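Local coordinates for phosphoribosylaminoimidazole-succinocarboxamide synthase (Thermotoga maritima, PDB 1KUT), which catalyses the ATP-dependent joining of L-aspartate to a phosphoribosyl-aminoimidazole carboxylate, yielding SAICAR in the de novo synthesis of purines, at residues B[40-45]-B[212-217]; B[190-195]-B[218-223]. All blocks are in the same frame, centred on the assembly; numbering follows the deposited sequence.

Overall arrangement
Both contacts lean on one helix, 214-229: contact 1 uses Leu214 and Tyr217 near its beginning, contact 2 the turns that follow. Their centres lie 8 Å apart on the same side of the chain's centre. Along the sequence the segments alternate, in the order 40-45, 190-195, 212-217, 218-223. Contact 1 joins the helix to helix 39-55, which packs on the five-stranded antiparallel sheet; contact 2 joins it to strand 192-196 of the six-stranded sheet. The helix thus sits between strand 192-196 and helix 39-55, and through the latter is linked to the five-stranded sheet. A probable hydrogen bond, Tyr217 OH to Asp190 OD2 at 2.5 Å, ties the two contacts directly.

Contact 1. Residues B[40-45]-B[212-217]; sequences GSICAE and DPLKKY
The ring of Tyr217 meets segment 40-45 with its edge. Cys43 SG sits beside that rim, 3.6 Å from Tyr217 CD2 and almost as near to CE2; its direction from the ring centroid is 74° off the normal, which places the sulfur near the ring plane and makes this an edge-on sulfur-aromatic contact. Ile42 CG2 also lies near the plane, although it touches the root of the side chain, 3.5 Å from Tyr217 CB. On the opposite edge, that of CD1, Pro213 O, from the tyrosine's own segment, lies in the ring plane. The hydroxyl is directed out of this contact to Asp190, a polar anchor that restrains the ring, and Pro189 packs on the tyrosine as well.

Ile42 divides its two branches between two partners. CG2 stands opposite the backbone N across the CA-CB bond and serves Tyr217, the two side chains crossing at about a right angle. The longer branch starts beside that N (chi1 -83°) and is extended beyond CB (chi2 178°), which carries CD1 to Leu214, whose side chain it meets obliquely. The CD1 to CD1 approach of Ile42 and Leu214 is 3.3 Å, tighter than usual for two methyl groups. An alanine here removes both methyls, and is likely to leave a gap between the helices, with Leu214 CD1 and Tyr217 CB less closely packed.

No hydrogen bond crosses the 186 Å² of buried surface, so side-chain contact, apolar and sulfur-aromatic, joins the two segments, whose closest CA atoms, in Ile42 and Tyr217, are 6.7 Å apart. Cys43 also packs on Phe21 of strand 16-21. The arrangement is a helix-helix interface, in which the start of helix 214-229 docks against a helix lying on the antiparallel sheet of five strands.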
ATOM      1  N   GLY B  40      17.887 -17.029  20.722  1.00 29.42           N
ATOM      2  CA  GLY B  40      16.612 -17.698  20.514  1.00 28.19           C
ATOM      3  C   GLY B  40      15.851 -17.893  21.814  1.00 27.77           C
ATOM      4  O   GLY B  40      14.631 -17.723  21.868  1.00 27.73           O
ATOM      5  N   SER B  41      16.576 -18.246  22.872  1.00 27.24           N
ATOM      6  CA  SER B  41      15.992 -18.465  24.194  1.00 26.39           C
ATOM      7  C   SER B  41      15.419 -17.163  24.734  1.00 25.76           C
ATOM      8  O   SER B  41      14.373 -17.141  25.382  1.00 25.57           O
ATOM      9  CB  SER B  41      17.074 -18.978  25.141  1.00 26.80           C
ATOM     10  OG  SER B  41      17.861 -19.965  24.482  1.00 28.43           O
ATOM     11  N   ILE B  42      16.129 -16.077  24.455  1.00 25.15           N
ATOM     12  CA  ILE B  42      15.735 -14.748  24.892  1.00 24.63           C
ATOM     13  C   ILE B  42      14.412 -14.349  24.244  1.00 24.04           C
ATOM     14  O   ILE B  42      13.486 -13.927  24.925  1.00 23.35           O
ATOM     15  CB  ILE B  42      16.852 -13.715  24.533  1.00 24.63           C
ATOM     16  CG1 ILE B  42      17.931 -13.743  25.622  1.00 24.98           C
ATOM     17  CG2 ILE B  42      16.271 -12.325  24.347  1.00 24.56           C
ATOM     18  CD1 ILE B  42      19.100 -12.815  25.373  1.00 24.71           C
ATOM     19  N   CYS B  43      14.327 -14.508  22.927  1.00 23.49           N
ATOM     20  CA  CYS B  43      13.119 -14.138  22.201  1.00 23.13           C
ATOM     21  C   CYS B  43      11.935 -15.050  22.542  1.00 22.42           C
ATOM     22  O   CYS B  43      10.805 -14.584  22.685  1.00 22.47           O
ATOM     23  CB  CYS B  43      13.402 -14.136  20.691  1.00 23.32           C
ATOM     24  SG  CYS B  43      14.463 -12.724  20.144  1.00 25.50           S
ATOM     25  N   ALA B  44      12.198 -16.343  22.694  1.00 21.69           N
ATOM     26  CA  ALA B  44      11.146 -17.285  23.034  1.00 21.21           C
ATOM     27  C   ALA B  44      10.504 -16.850  24.338  1.00 20.97           C
ATOM     28  O   ALA B  44       9.281 -16.744  24.434  1.00 21.11           O
ATOM     29  CB  ALA B  44      11.718 -18.707  23.171  1.00 20.87           C
ATOM     30  N   GLU B  45      11.324 -16.573  25.343  1.00 20.48           N
ATOM     31  CA  GLU B  45      10.775 -16.166  26.631  1.00 20.20           C
ATOM     32  C   GLU B  45      10.085 -14.797  26.653  1.00 19.53           C
ATOM     33  O   GLU B  45       9.048 -14.645  27.296  1.00 19.14           O
ATOM     34  CB  GLU B  45      11.849 -16.223  27.714  1.00 20.42           C
ATOM     35  CG  GLU B  45      11.337 -15.855  29.083  1.00 20.98           C
ATOM     36  CD  GLU B  45      12.423 -15.930  30.139  1.00 22.58           C
ATOM     37  OE1 GLU B  45      12.130 -15.592  31.314  1.00 22.23           O
ATOM     38  OE2 GLU B  45      13.569 -16.332  29.787  1.00 23.16           O
ATOM     39  N   ASP B 212      27.659  -5.101  20.986  1.00 40.41           N
ATOM     40  CA  ASP B 212      27.126  -6.460  21.089  1.00 39.97           C
ATOM     41  C   ASP B 212      25.601  -6.363  21.016  1.00 39.23           C
ATOM     42  O   ASP B 212      24.933  -5.892  21.935  1.00 38.86           O
ATOM     43  CB  ASP B 212      27.585  -7.151  22.379  1.00 40.31           C
ATOM     44  CG  ASP B 212      26.830  -6.689  23.595  1.00 40.61           C
ATOM     45  OD1 ASP B 212      26.712  -5.461  23.780  1.00 41.08           O
ATOM     46  OD2 ASP B 212      26.363  -7.560  24.365  1.00 40.60           O
ATOM     47  N   PRO B 213      25.040  -6.787  19.882  1.00 38.89           N
ATOM     48  CA  PRO B 213      23.604  -6.776  19.596  1.00 38.44           C
ATOM     49  C   PRO B 213      22.738  -7.482  20.635  1.00 37.99           C
ATOM     50  O   PRO B 213      21.629  -7.037  20.933  1.00 38.28           O
ATOM     51  CB  PRO B 213      23.530  -7.447  18.229  1.00 38.78           C
ATOM     52  CG  PRO B 213      24.849  -7.078  17.603  1.00 38.82           C
ATOM     53  CD  PRO B 213      25.798  -7.316  18.736  1.00 38.65           C
ATOM     54  N   LEU B 214      23.241  -8.574  21.198  1.00 37.32           N
ATOM     55  CA  LEU B 214      22.463  -9.310  22.181  1.00 36.57           C
ATOM     56  C   LEU B 214      22.075  -8.446  23.367  1.00 35.88           C
ATOM     57  O   LEU B 214      21.162  -8.797  24.111  1.00 35.97           O
ATOM     58  CB  LEU B 214      23.230 -10.546  22.676  1.00 36.82           C
ATOM     59  CG  LEU B 214      22.507 -11.439  23.702  1.00 37.18           C
ATOM     60  CD1 LEU B 214      21.341 -12.170  23.041  1.00 37.03           C
ATOM     61  CD2 LEU B 214      23.485 -12.455  24.276  1.00 37.51           C
ATOM     62  N   LYS B 215      22.738  -7.306  23.547  1.00 35.01           N
ATOM     63  CA  LYS B 215      22.422  -6.464  24.698  1.00 34.20           C
ATOM     64  C   LYS B 215      20.994  -5.913  24.765  1.00 33.34           C
ATOM     65  O   LYS B 215      20.370  -5.933  25.834  1.00 32.87           O
ATOM     66  CB  LYS B 215      23.419  -5.310  24.817  1.00 34.71           C
ATOM     67  CG  LYS B 215      23.212  -4.519  26.097  1.00 35.32           C
ATOM     68  CD  LYS B 215      24.500  -3.921  26.614  1.00 35.96           C
ATOM     69  CE  LYS B 215      24.324  -3.462  28.051  1.00 36.34           C
ATOM     70  NZ  LYS B 215      25.620  -3.047  28.658  1.00 36.93           N
ATOM     71  N   LYS B 216      20.471  -5.413  23.647  1.00 32.55           N
ATOM     72  CA  LYS B 216      19.111  -4.881  23.657  1.00 31.91           C
ATOM     73  C   LYS B 216      18.123  -5.989  24.007  1.00 31.39           C
ATOM     74  O   LYS B 216      17.152  -5.749  24.731  1.00 31.49           O
ATOM     75  CB  LYS B 216      18.732  -4.263  22.302  1.00 32.06           C
ATOM     76  CG  LYS B 216      18.344  -5.262  21.213  1.00 32.64           C
ATOM     77  CD  LYS B 216      17.761  -4.554  19.988  1.00 32.95           C
ATOM     78  CE  LYS B 216      17.414  -5.547  18.873  1.00 33.22           C
ATOM     79  NZ  LYS B 216      16.937  -4.865  17.621  1.00 33.45           N
ATOM     80  N   TYR B 217      18.375  -7.200  23.500  1.00 30.64           N
ATOM     81  CA  TYR B 217      17.505  -8.340  23.774  1.00 30.05           C
ATOM     82  C   TYR B 217      17.521  -8.680  25.256  1.00 29.95           C
ATOM     83  O   TYR B 217      16.466  -8.896  25.866  1.00 29.69           O
ATOM     84  CB  TYR B 217      17.942  -9.574  22.975  1.00 30.11           C
ATOM     85  CG  TYR B 217      17.798  -9.419  21.480  1.00 30.67           C
ATOM     86  CD1 TYR B 217      18.749  -8.717  20.738  1.00 30.96           C
ATOM     87  CD2 TYR B 217      16.699  -9.961  20.804  1.00 30.92           C
ATOM     88  CE1 TYR B 217      18.614  -8.559  19.356  1.00 30.99           C
ATOM     89  CE2 TYR B 217      16.547  -9.803  19.420  1.00 31.07           C
ATOM     90  CZ  TYR B 217      17.513  -9.101  18.705  1.00 31.36           C
ATOM     91  OH  TYR B 217      17.387  -8.939  17.349  1.00 31.44           O
TER

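Contact 2. Residues B[190-195]-B[218-223]; sequences DTFRLR and REVLEL
Apolar contacts account for every approach within 4.5 Å across this pair of segments, and there are two of them. In the first, an aliphatic group meets an aromatic edge: Phe192 CZ lies 3.9 Å from Val220 CG1, and the methyl sits near the ring plane. The two side chains arrive from opposite directions. Phe192 holds CG between its backbone N and carbonyl carbon (chi1 64°), and the ring from there presents its far end to the helix. Val220 answers with the branch that lies anti to its own N.

The second is purely aliphatic. Leu194 and Leu223 reach toward each other tip to tip, with Leu194 CD2 and Leu223 CD1 4.2 Å apart, a relaxed methyl-methyl distance. Phe192 and Leu194 are two residues apart on a strand and both CB atoms point to the helix; Val220 and Leu223 are three apart on a helix and likewise share one face. Spacing of this kind lets two side chains on the same side of the strand meet two helix side chains, although the backbones stay well separated, 8.6 Å between the CA atoms of Leu194 and Val220.

Polar interactions lie outside this pair. Asp190 hydrogen-bonds Tyr217 OH, one residue before 218-223, and forms a salt bridge with Lys39, while the strand's backbone bonds go to strand 164-175. Phe159 of helix 138-160 touches both Leu194 and Leu223, and Leu50 of helix 39-55 touches Phe192, extending the apolar layer around the contact.

With no hydrogen bond or charge pair spanning the 131 Å² interface, the contact between segments 190-195 and 218-223 rests on burial of hydrocarbon, an interaction that imposes little directional constraint.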
ATOM      1  N   ASP B 190      12.959  -8.475  17.667  1.00 21.10           N
ATOM      2  CA  ASP B 190      12.969  -8.747  16.233  1.00 21.03           C
ATOM      3  C   ASP B 190      11.710  -8.196  15.533  1.00 20.64           C
ATOM      4  O   ASP B 190      11.727  -7.963  14.329  1.00 20.41           O
ATOM      5  CB  ASP B 190      13.030 -10.254  15.965  1.00 22.82           C
ATOM      6  CG  ASP B 190      14.427 -10.825  16.083  1.00 24.00           C
ATOM      7  OD1 ASP B 190      14.608 -11.998  15.704  1.00 25.39           O
ATOM      8  OD2 ASP B 190      15.340 -10.125  16.552  1.00 25.34           O
ATOM      9  N   THR B 191      10.625  -7.980  16.278  1.00 19.70           N
ATOM     10  CA  THR B 191       9.373  -7.523  15.669  1.00 19.30           C
ATOM     11  C   THR B 191       8.857  -6.175  16.109  1.00 19.45           C
ATOM     12  O   THR B 191       7.788  -5.738  15.665  1.00 18.90           O
ATOM     13  CB  THR B 191       8.222  -8.553  15.901  1.00 18.97           C
ATOM     14  OG1 THR B 191       8.070  -8.794  17.305  1.00 17.99           O
ATOM     15  CG2 THR B 191       8.527  -9.870  15.216  1.00 19.08           C
ATOM     16  N   PHE B 192       9.593  -5.515  16.992  1.00 20.04           N
ATOM     17  CA  PHE B 192       9.183  -4.207  17.457  1.00 20.45           C
ATOM     18  C   PHE B 192      10.385  -3.337  17.790  1.00 21.72           C
ATOM     19  O   PHE B 192      11.489  -3.849  18.020  1.00 21.24           O
ATOM     20  CB  PHE B 192       8.234  -4.331  18.664  1.00 19.95           C
ATOM     21  CG  PHE B 192       8.849  -4.947  19.905  1.00 19.55           C
ATOM     22  CD1 PHE B 192       9.878  -4.302  20.602  1.00 19.27           C
ATOM     23  CD2 PHE B 192       8.317  -6.117  20.446  1.00 19.65           C
ATOM     24  CE1 PHE B 192      10.357  -4.804  21.817  1.00 18.97           C
ATOM     25  CE2 PHE B 192       8.790  -6.631  21.669  1.00 18.95           C
ATOM     26  CZ  PHE B 192       9.813  -5.965  22.355  1.00 19.06           C
ATOM     27  N   ARG B 193      10.149  -2.025  17.778  1.00 22.96           N
ATOM     28  CA  ARG B 193      11.145  -0.997  18.076  1.00 24.80           C
ATOM     29  C   ARG B 193      10.691  -0.361  19.383  1.00 25.45           C
ATOM     30  O   ARG B 193       9.630   0.268  19.436  1.00 25.25           O
ATOM     31  CB  ARG B 193      11.148   0.082  16.990  1.00 25.69           C
ATOM     32  CG  ARG B 193      11.546  -0.369  15.592  1.00 27.51           C
ATOM     33  CD  ARG B 193      11.336   0.804  14.626  1.00 29.06           C
ATOM     34  NE  ARG B 193      12.114   0.744  13.389  1.00 29.76           N
ATOM     35  CZ  ARG B 193      12.076  -0.257  12.516  1.00 31.05           C
ATOM     36  NH1 ARG B 193      11.299  -1.312  12.735  1.00 31.46           N
ATOM     37  NH2 ARG B 193      12.797  -0.189  11.404  1.00 31.62           N
ATOM     38  N   LEU B 194      11.485  -0.523  20.433  1.00 26.58           N
ATOM     39  CA  LEU B 194      11.125   0.017  21.736  1.00 28.20           C
ATOM     40  C   LEU B 194      12.225   0.961  22.188  1.00 29.50           C
ATOM     41  O   LEU B 194      13.408   0.621  22.115  1.00 29.63           O
ATOM     42  CB  LEU B 194      10.969  -1.126  22.732  1.00 27.64           C
ATOM     43  CG  LEU B 194      10.466  -0.762  24.122  1.00 27.80           C
ATOM     44  CD1 LEU B 194       8.945  -0.702  24.109  1.00 27.13           C
ATOM     45  CD2 LEU B 194      10.968  -1.801  25.127  1.00 27.54           C
ATOM     46  N   ARG B 195      11.844   2.138  22.665  1.00 30.89           N
ATOM     47  CA  ARG B 195      12.842   3.105  23.083  1.00 32.76           C
ATOM     48  C   ARG B 195      12.610   3.739  24.442  1.00 33.71           C
ATOM     49  O   ARG B 195      11.481   3.841  24.916  1.00 33.61           O
ATOM     50  CB  ARG B 195      12.948   4.204  22.033  1.00 33.79           C
ATOM     51  CG  ARG B 195      14.104   5.155  22.247  1.00 35.20           C
ATOM     52  CD  ARG B 195      14.397   5.887  20.961  1.00 36.68           C
ATOM     53  NE  ARG B 195      14.325   4.966  19.827  1.00 38.51           N
ATOM     54  CZ  ARG B 195      15.017   3.832  19.729  1.00 38.79           C
ATOM     55  NH1 ARG B 195      15.850   3.473  20.701  1.00 38.79           N
ATOM     56  NH2 ARG B 195      14.859   3.047  18.665  1.00 38.87           N
ATOM     57  N   ARG B 218      18.718  -8.739  25.835  1.00 29.52           N
ATOM     58  CA  ARG B 218      18.834  -9.053  27.246  1.00 29.33           C
ATOM     59  C   ARG B 218      18.061  -8.018  28.047  1.00 29.14           C
ATOM     60  O   ARG B 218      17.304  -8.371  28.954  1.00 29.19           O
ATOM     61  CB  ARG B 218      20.304  -9.078  27.684  1.00 29.87           C
ATOM     62  CG  ARG B 218      21.127 -10.232  27.093  1.00 31.04           C
ATOM     63  CD  ARG B 218      22.460 -10.395  27.824  1.00 32.02           C
ATOM     64  NE  ARG B 218      23.186  -9.125  27.907  1.00 33.51           N
ATOM     65  CZ  ARG B 218      24.102  -8.706  27.032  1.00 34.04           C
ATOM     66  NH1 ARG B 218      24.437  -9.455  25.985  1.00 33.82           N
ATOM     67  NH2 ARG B 218      24.673  -7.515  27.199  1.00 34.29           N
ATOM     68  N   GLU B 219      18.238  -6.743  27.699  1.00 29.02           N
ATOM     69  CA  GLU B 219      17.547  -5.656  28.394  1.00 28.94           C
ATOM     70  C   GLU B 219      16.027  -5.777  28.264  1.00 28.03           C
ATOM     71  O   GLU B 219      15.301  -5.632  29.248  1.00 27.46           O
ATOM     72  CB  GLU B 219      18.034  -4.289  27.872  1.00 30.27           C
ATOM     73  CG  GLU B 219      19.422  -3.884  28.402  1.00 32.11           C
ATOM     74  CD  GLU B 219      19.912  -2.522  27.891  1.00 33.20           C
ATOM     75  OE1 GLU B 219      21.046  -2.121  28.246  1.00 33.46           O
ATOM     76  OE2 GLU B 219      19.172  -1.854  27.136  1.00 34.26           O
ATOM     77  N   VAL B 220      15.539  -6.042  27.054  1.00 27.51           N
ATOM     78  CA  VAL B 220      14.089  -6.207  26.862  1.00 27.07           C
ATOM     79  C   VAL B 220      13.556  -7.335  27.752  1.00 26.54           C
ATOM     80  O   VAL B 220      12.583  -7.150  28.489  1.00 26.08           O
ATOM     81  CB  VAL B 220      13.733  -6.530  25.388  1.00 27.08           C
ATOM     82  CG1 VAL B 220      12.252  -6.880  25.269  1.00 26.75           C
ATOM     83  CG2 VAL B 220      14.050  -5.336  24.512  1.00 26.99           C
ATOM     84  N   LEU B 221      14.195  -8.499  27.697  1.00 26.62           N
ATOM     85  CA  LEU B 221      13.756  -9.618  28.521  1.00 27.42           C
ATOM     86  C   LEU B 221      13.665  -9.244  30.000  1.00 27.84           C
ATOM     87  O   LEU B 221      12.596  -9.381  30.607  1.00 27.67           O
ATOM     88  CB  LEU B 221      14.690 -10.826  28.363  1.00 26.85           C
ATOM     89  CG  LEU B 221      14.284 -12.071  29.173  1.00 26.52           C
ATOM     90  CD1 LEU B 221      12.842 -12.455  28.856  1.00 25.86           C
ATOM     91  CD2 LEU B 221      15.222 -13.241  28.855  1.00 25.90           C
ATOM     92  N   GLU B 222      14.773  -8.769  30.576  1.00 28.48           N
ATOM     93  CA  GLU B 222      14.794  -8.398  31.997  1.00 29.49           C
ATOM     94  C   GLU B 222      13.639  -7.460  32.288  1.00 29.44           C
ATOM     95  O   GLU B 222      12.966  -7.555  33.308  1.00 29.44           O
ATOM     96  CB  GLU B 222      16.104  -7.702  32.355  1.00 30.51           C
ATOM     97  CG  GLU B 222      17.350  -8.429  31.858  1.00 32.55           C
ATOM     98  CD  GLU B 222      18.651  -7.696  32.221  1.00 33.62           C
ATOM     99  OE1 GLU B 222      18.775  -6.480  31.906  1.00 33.66           O
ATOM    100  OE2 GLU B 222      19.546  -8.346  32.817  1.00 33.86           O
ATOM    101  N   LEU B 223      13.424  -6.537  31.370  1.00 30.02           N
ATOM    102  CA  LEU B 223      12.347  -5.574  31.486  1.00 30.38           C
ATOM    103  C   LEU B 223      11.002  -6.301  31.571  1.00 30.42           C
ATOM    104  O   LEU B 223      10.202  -6.041  32.466  1.00 30.34           O
ATOM    105  CB  LEU B 223      12.398  -4.650  30.276  1.00 30.95           C
ATOM    106  CG  LEU B 223      11.346  -3.567  30.127  1.00 31.34           C
ATOM    107  CD1 LEU B 223      11.864  -2.527  29.163  1.00 31.67           C
ATOM    108  CD2 LEU B 223      10.056  -4.177  29.617  1.00 31.79           C
TER